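PDB 4HRV: putative lipoprotein GNA1162 from Neisseria meningitidis, which is of unknown function but is probably a lipid-anchored envelope protein of the DUF799 family, whose fold is probably related to the N-terminal domain of TolB. Local coordinates for residues B[84-90]-B[112-118]; B[17-21]-B[34-38]. The protein carries 3 engineered substitutions. The contacts are given in a common frame with arbitrary orientation. Residue numbers count along the deposited sequence, not the author numbering.

Contact 1: residues B[84-90]-B[112-118]; sequences NDAVLYI and ARLVDSR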
loop_
_atom_site.group_PDB
_atom_site.type_symbol
_atom_site.label_atom_id
_atom_site.label_comp_id
_atom_site.label_asym_id
_atom_site.label_seq_id
_atom_site.Cartn_x
_atom_site.Cartn_y
_atom_site.Cartn_z
ATOM N N ASN B 84 -25.684 7.882 -7.937
ATOM C CA ASN B 84 -24.425 7.178 -8.174
ATOM C C ASN B 84 -24.570 5.805 -8.859
ATOM O O ASN B 84 -25.509 5.069 -8.593
ATOM C CB ASN B 84 -23.677 7.002 -6.839
ATOM C CG ASN B 84 -24.484 6.223 -5.813
ATOM O OD1 ASN B 84 -24.065 5.161 -5.368
ATOM N ND2 ASN B 84 -25.647 6.746 -5.438
ATOM N N ASP B 85 -23.612 5.453 -9.715
ATOM C CA ASP B 85 -23.593 4.121 -10.320
ATOM C C ASP B 85 -23.149 3.038 -9.329
ATOM O O ASP B 85 -23.640 1.914 -9.365
ATOM C CB ASP B 85 -22.652 4.081 -11.525
ATOM C CG ASP B 85 -23.049 5.055 -12.621
ATOM O OD1 ASP B 85 -24.249 5.158 -12.939
ATOM O OD2 ASP B 85 -22.140 5.710 -13.174
ATOM N N ALA B 86 -22.202 3.363 -8.457
ATOM C CA ALA B 86 -21.681 2.351 -7.550
ATOM C C ALA B 86 -21.392 2.920 -6.178
ATOM O O ALA B 86 -21.280 4.133 -6.009
ATOM C CB ALA B 86 -20.431 1.707 -8.143
ATOM N N VAL B 87 -21.280 2.037 -5.193
ATOM C CA VAL B 87 -20.972 2.459 -3.838
ATOM C C VAL B 87 -19.729 1.745 -3.394
ATOM O O VAL B 87 -19.586 0.533 -3.590
ATOM C CB VAL B 87 -22.111 2.107 -2.844
ATOM C CG1 VAL B 87 -21.830 2.706 -1.470
ATOM C CG2 VAL B 87 -23.444 2.592 -3.384
ATOM N N LEU B 88 -18.824 2.503 -2.792
ATOM C CA LEU B 88 -17.596 1.938 -2.265
ATOM C C LEU B 88 -17.665 1.847 -0.754
ATOM O O LEU B 88 -17.857 2.853 -0.068
ATOM C CB LEU B 88 -16.396 2.780 -2.715
ATOM C CG LEU B 88 -15.026 2.327 -2.199
ATOM C CD1 LEU B 88 -14.625 0.992 -2.826
ATOM C CD2 LEU B 88 -13.991 3.400 -2.498
ATOM N N TYR B 89 -17.560 0.624 -0.243
ATOM C CA TYR B 89 -17.591 0.385 1.195
ATOM C C TYR B 89 -16.187 0.040 1.701
ATOM O O TYR B 89 -15.581 -0.939 1.256
ATOM C CB TYR B 89 -18.517 -0.779 1.534
ATOM C CG TYR B 89 -19.972 -0.549 1.172
ATOM C CD1 TYR B 89 -20.535 -1.143 0.048
ATOM C CD2 TYR B 89 -20.790 0.265 1.967
ATOM C CE1 TYR B 89 -21.889 -0.930 -0.278
ATOM C CE2 TYR B 89 -22.130 0.484 1.636
ATOM C CZ TYR B 89 -22.670 -0.123 0.528
ATOM O OH TYR B 89 -23.991 0.104 0.198
ATOM N N ILE B 90 -15.694 0.820 2.649
ATOM C CA ILE B 90 -14.391 0.527 3.256
ATOM C C ILE B 90 -14.567 0.194 4.727
ATOM O O ILE B 90 -15.326 0.856 5.423
ATOM C CB ILE B 90 -13.465 1.728 3.143
ATOM C CG1 ILE B 90 -13.270 2.096 1.664
ATOM C CG2 ILE B 90 -12.127 1.448 3.842
ATOM C CD1 ILE B 90 -12.630 3.442 1.468
ATOM N N ALA B 112 -12.207 -3.581 1.351
ATOM C CA ALA B 112 -13.179 -2.759 0.652
ATOM C C ALA B 112 -13.882 -3.556 -0.420
ATOM O O ALA B 112 -13.365 -4.568 -0.891
ATOM C CB ALA B 112 -12.519 -1.533 0.053
ATOM N N ARG B 113 -15.087 -3.117 -0.774
ATOM C CA ARG B 113 -15.793 -3.701 -1.888
ATOM C C ARG B 113 -16.551 -2.618 -2.638
ATOM O O ARG B 113 -17.080 -1.687 -2.032
ATOM C CB ARG B 113 -16.745 -4.795 -1.402
ATOM C CG ARG B 113 -17.915 -4.296 -0.582
ATOM C CD ARG B 113 -18.715 -5.457 -0.004
ATOM N NE ARG B 113 -20.044 -5.025 0.429
ATOM C CZ ARG B 113 -20.272 -4.389 1.574
ATOM N NH1 ARG B 113 -19.260 -4.121 2.390
ATOM N NH2 ARG B 113 -21.499 -4.020 1.901
ATOM N N LEU B 114 -16.588 -2.739 -3.962
ATOM C CA LEU B 114 -17.334 -1.807 -4.798
ATOM C C LEU B 114 -18.599 -2.501 -5.290
ATOM O O LEU B 114 -18.530 -3.568 -5.879
ATOM C CB LEU B 114 -16.508 -1.391 -6.011
ATOM C CG LEU B 114 -17.163 -0.292 -6.850
ATOM C CD1 LEU B 114 -17.125 1.010 -6.070
ATOM C CD2 LEU B 114 -16.488 -0.118 -8.209
ATOM N N VAL B 115 -19.754 -1.910 -5.044
ATOM C CA VAL B 115 -20.988 -2.545 -5.488
ATOM C C VAL B 115 -21.828 -1.672 -6.409
ATOM O O VAL B 115 -21.927 -0.462 -6.238
ATOM C CB VAL B 115 -21.864 -3.049 -4.314
ATOM C CG1 VAL B 115 -21.021 -3.731 -3.284
ATOM C CG2 VAL B 115 -22.672 -1.916 -3.703
ATOM N N ASP B 116 -22.442 -2.322 -7.386
ATOM C CA ASP B 116 -23.362 -1.671 -8.294
ATOM C C ASP B 116 -24.544 -1.161 -7.474
ATOM O O ASP B 116 -25.168 -1.915 -6.740
ATOM C CB ASP B 116 -23.806 -2.682 -9.357
ATOM C CG ASP B 116 -24.758 -2.088 -10.389
ATOM O OD1 ASP B 116 -25.719 -1.391 -10.003
ATOM O OD2 ASP B 116 -24.539 -2.336 -11.593
ATOM N N SER B 117 -24.831 0.130 -7.576
ATOM C CA SER B 117 -25.794 0.745 -6.680
ATOM C C SER B 117 -27.230 0.443 -7.095
ATOM O O SER B 117 -28.151 0.627 -6.305
ATOM C CB SER B 117 -25.568 2.260 -6.592
ATOM O OG SER B 117 -26.142 2.795 -5.403
ATOM N N ARG B 118 -27.408 -0.027 -8.329
ATOM C CA ARG B 118 -28.736 -0.363 -8.841
ATOM C C ARG B 118 -29.209 -1.772 -8.453
ATOM O O ARG B 118 -30.395 -1.980 -8.219
ATOM C CB ARG B 118 -28.798 -0.171 -10.362
ATOM C CG ARG B 118 -28.606 1.274 -10.798
ATOM C CD ARG B 118 -28.661 1.448 -12.308
ATOM N NE ARG B 118 -28.788 2.854 -12.691
ATOM C CZ ARG B 118 -27.763 3.683 -12.866
ATOM N NH1 ARG B 118 -26.515 3.256 -12.697
ATOM N NH2 ARG B 118 -27.983 4.942 -13.216
#
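An antiparallel beta hairpin, strands 86-99 and 104-116, is gripped here at its open end, where the axes of 86-90 and 112-116 approach to 4.6 Å at 160°. Tyr89 and Arg113, with 94 and 69 Å² covered, form a hydrogen-bonded pair: Tyr89 N to Arg113 O and Arg113 N to Tyr89 O are both 3.0 Å. Their side chains share a face of the sheet, and the Arg113 guanidinium lies flat on the phenol ring, centres 4.3 Å apart and planes at 10°, a cation-pi stack. Val115 CG2 meets that ring's edge at Tyr89 CE1, 3.6 Å away. The Val87-Val115 pair repeats the pattern, Val87 N to Val115 O and Val115 N to Val87 O both at 2.8 Å. On the other face Leu88 CB lies 3.9 Å from Leu114 CD1, and Met144 and Leu141 of the second subunit pack on Leu88 and Leu114 respectively. Beyond the strands, Ser117 (65 Å²) keeps the two segments joined: its N donates to Asp85 O at 2.8 Å, while its hydroxyl mainly partners the Pro75 carbonyl. An Asx turn, Arg118 N donating to Asp116 OD1 at 2.7 Å, precedes the closing salt bridge, Asp85 OD1 to Arg118 NH1 at 3.0 Å, almost linear (175°).

Contact 2: residues B[17-21]-B[34-38]; sequences LVVPP and MLAST. Engineered in segment 34-38: Met34 (natural residue Val).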
loop_
_atom_site.group_PDB
_atom_site.type_symbol
_atom_site.label_atom_id
_atom_site.label_comp_id
_atom_site.label_asym_id
_atom_site.label_seq_id
_atom_site.Cartn_x
_atom_site.Cartn_y
_atom_site.Cartn_z
ATOM N N LEU B 17 -19.954 6.573 -5.195
ATOM C CA LEU B 17 -20.222 7.081 -3.858
ATOM C C LEU B 17 -19.344 6.346 -2.843
ATOM O O LEU B 17 -19.438 5.126 -2.680
ATOM C CB LEU B 17 -21.705 6.880 -3.499
ATOM C CG LEU B 17 -22.138 7.331 -2.101
ATOM C CD1 LEU B 17 -21.972 8.831 -1.964
ATOM C CD2 LEU B 17 -23.593 6.924 -1.794
ATOM N N VAL B 18 -18.467 7.086 -2.178
ATOM C CA VAL B 18 -17.736 6.529 -1.056
ATOM C C VAL B 18 -18.433 6.921 0.230
ATOM O O VAL B 18 -18.544 8.106 0.564
ATOM C CB VAL B 18 -16.262 6.977 -1.030
ATOM C CG1 VAL B 18 -15.496 6.151 -0.001
ATOM C CG2 VAL B 18 -15.651 6.819 -2.430
ATOM N N VAL B 19 -18.937 5.920 0.943
ATOM C CA VAL B 19 -19.617 6.189 2.198
ATOM C C VAL B 19 -18.582 6.213 3.319
ATOM O O VAL B 19 -17.498 5.654 3.174
ATOM C CB VAL B 19 -20.712 5.149 2.516
ATOM C CG1 VAL B 19 -21.850 5.216 1.475
ATOM C CG2 VAL B 19 -20.119 3.771 2.618
ATOM N N PRO B 20 -18.904 6.892 4.428
ATOM C CA PRO B 20 -18.006 6.915 5.586
ATOM C C PRO B 20 -17.566 5.505 5.937
ATOM O O PRO B 20 -18.406 4.620 6.099
ATOM C CB PRO B 20 -18.887 7.488 6.693
ATOM C CG PRO B 20 -19.827 8.387 5.982
ATOM C CD PRO B 20 -20.083 7.749 4.624
ATOM N N PRO B 21 -16.249 5.284 6.043
ATOM C CA PRO B 21 -15.779 3.926 6.313
ATOM C C PRO B 21 -16.169 3.422 7.696
ATOM O O PRO B 21 -16.270 4.202 8.639
ATOM C CB PRO B 21 -14.250 4.055 6.183
ATOM C CG PRO B 21 -14.061 5.222 5.243
ATOM C CD PRO B 21 -15.147 6.187 5.667
HETATM N N MSE B 34 -10.003 9.460 6.499
HETATM C CA MSE B 34 -9.838 8.455 5.461
HETATM C C MSE B 34 -10.723 8.716 4.236
HETATM O O MSE B 34 -10.270 8.585 3.093
HETATM C CB MSE B 34 -10.094 7.065 6.027
HETATM C CG MSE B 34 -10.012 5.980 4.993
HETATM SE SE MSE B 34 -10.046 4.222 5.819
HETATM C CE MSE B 34 -8.277 3.597 5.268
ATOM N N LEU B 35 -11.981 9.087 4.477
ATOM C CA LEU B 35 -12.917 9.375 3.390
ATOM C C LEU B 35 -12.315 10.375 2.408
ATOM O O LEU B 35 -12.314 10.145 1.199
ATOM C CB LEU B 35 -14.248 9.899 3.942
ATOM C CG LEU B 35 -15.350 10.179 2.905
ATOM C CD1 LEU B 35 -15.531 8.998 1.985
ATOM C CD2 LEU B 35 -16.677 10.556 3.580
ATOM N N ALA B 36 -11.794 11.479 2.940
ATOM C CA ALA B 36 -11.108 12.493 2.134
ATOM C C ALA B 36 -9.941 11.935 1.308
ATOM O O ALA B 36 -9.716 12.347 0.166
ATOM C CB ALA B 36 -10.620 13.625 3.027
ATOM N N SER B 37 -9.199 10.996 1.878
ATOM C CA SER B 37 -8.017 10.471 1.202
ATOM C C SER B 37 -8.325 9.667 -0.068
ATOM O O SER B 37 -7.414 9.355 -0.849
ATOM C CB SER B 37 -7.183 9.619 2.163
ATOM O OG SER B 37 -7.639 8.277 2.171
ATOM N N THR B 38 -9.596 9.328 -0.290
ATOM C CA THR B 38 -9.914 8.442 -1.397
ATOM C C THR B 38 -10.183 9.220 -2.678
ATOM O O THR B 38 -10.205 8.646 -3.760
ATOM C CB THR B 38 -11.143 7.558 -1.099
ATOM O OG1 THR B 38 -12.319 8.374 -1.066
ATOM C CG2 THR B 38 -10.989 6.851 0.224
#
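Backbone to backbone, the two segments stand well apart: the nearest CA atoms, those of Pro20 and Leu35, are 6.1 Å from each other, and no hydrogen bond crosses between them. Residues 17-18 are extended, part of strand 15-23, and the chain stays extended through Pro20 and Pro21, whose psi angles are 127° and 147°. Residues 34-37 instead make a short, weakly bonded helical turn. Its bonds run three residues back, from Thr38 N to Leu35 O at 3.2 Å and, weakly, from Ser37 N to Met34 O at 2.9 Å. Two side chains reinforce them, Ser37 OG donating to Met34 O at 2.8 Å and Thr38 OG1 to Leu35 O at 2.9 Å.

The association is made mainly by apolar side chains, with 263 Å² buried in all. Leu35 contributes 82 Å² by reaching across the gap: its CD1 lies 3.5 Å from Val18 CG1 and 3.4 Å from Val18 O, and its CB is 4.2 Å from Pro21 CD. Pro21 also meets the engineered selenomethionine Met34, CG to CG at 4.1 Å; the Met34 side chain also touches Val92 of strand 86-99 and Gln152 of the second subunit. Thr38 OG1 approaches Val18 CG2 at 3.9 Å. Val19 points away from the turn and packs on Leu78, Ile70 and Phe59 of the helices on the other side of the strand. This is plain hydrophobic packing of a helical turn against a beta strand, within a mixed alpha/beta fold whose five-stranded sheet has strand 15-23 in its interior.

How the contacts relate
Both segments of contact 2 precede those of contact 1 in the sequence, yet the centres of the two contacts lie only about 12 Å apart because strands 15-23 and 86-99 are parallel neighbours in the same mixed sheet. Probable hydrogen bonds join them directly: Leu88 N to Leu17 O at 2.7 Å and Ala86 O to Leu17 N at 2.9 Å. Across the sheet the order is 48-49, 15-23, 86-99, 104-116, 122-133, so contact 1 pairs the third and fourth strands, whereas contact 2 packs a helical turn on the second. Both also touch the second subunit, Met144 of which meets Leu88 and Thr38, so one residue of the partner subunit bridges the two contacts.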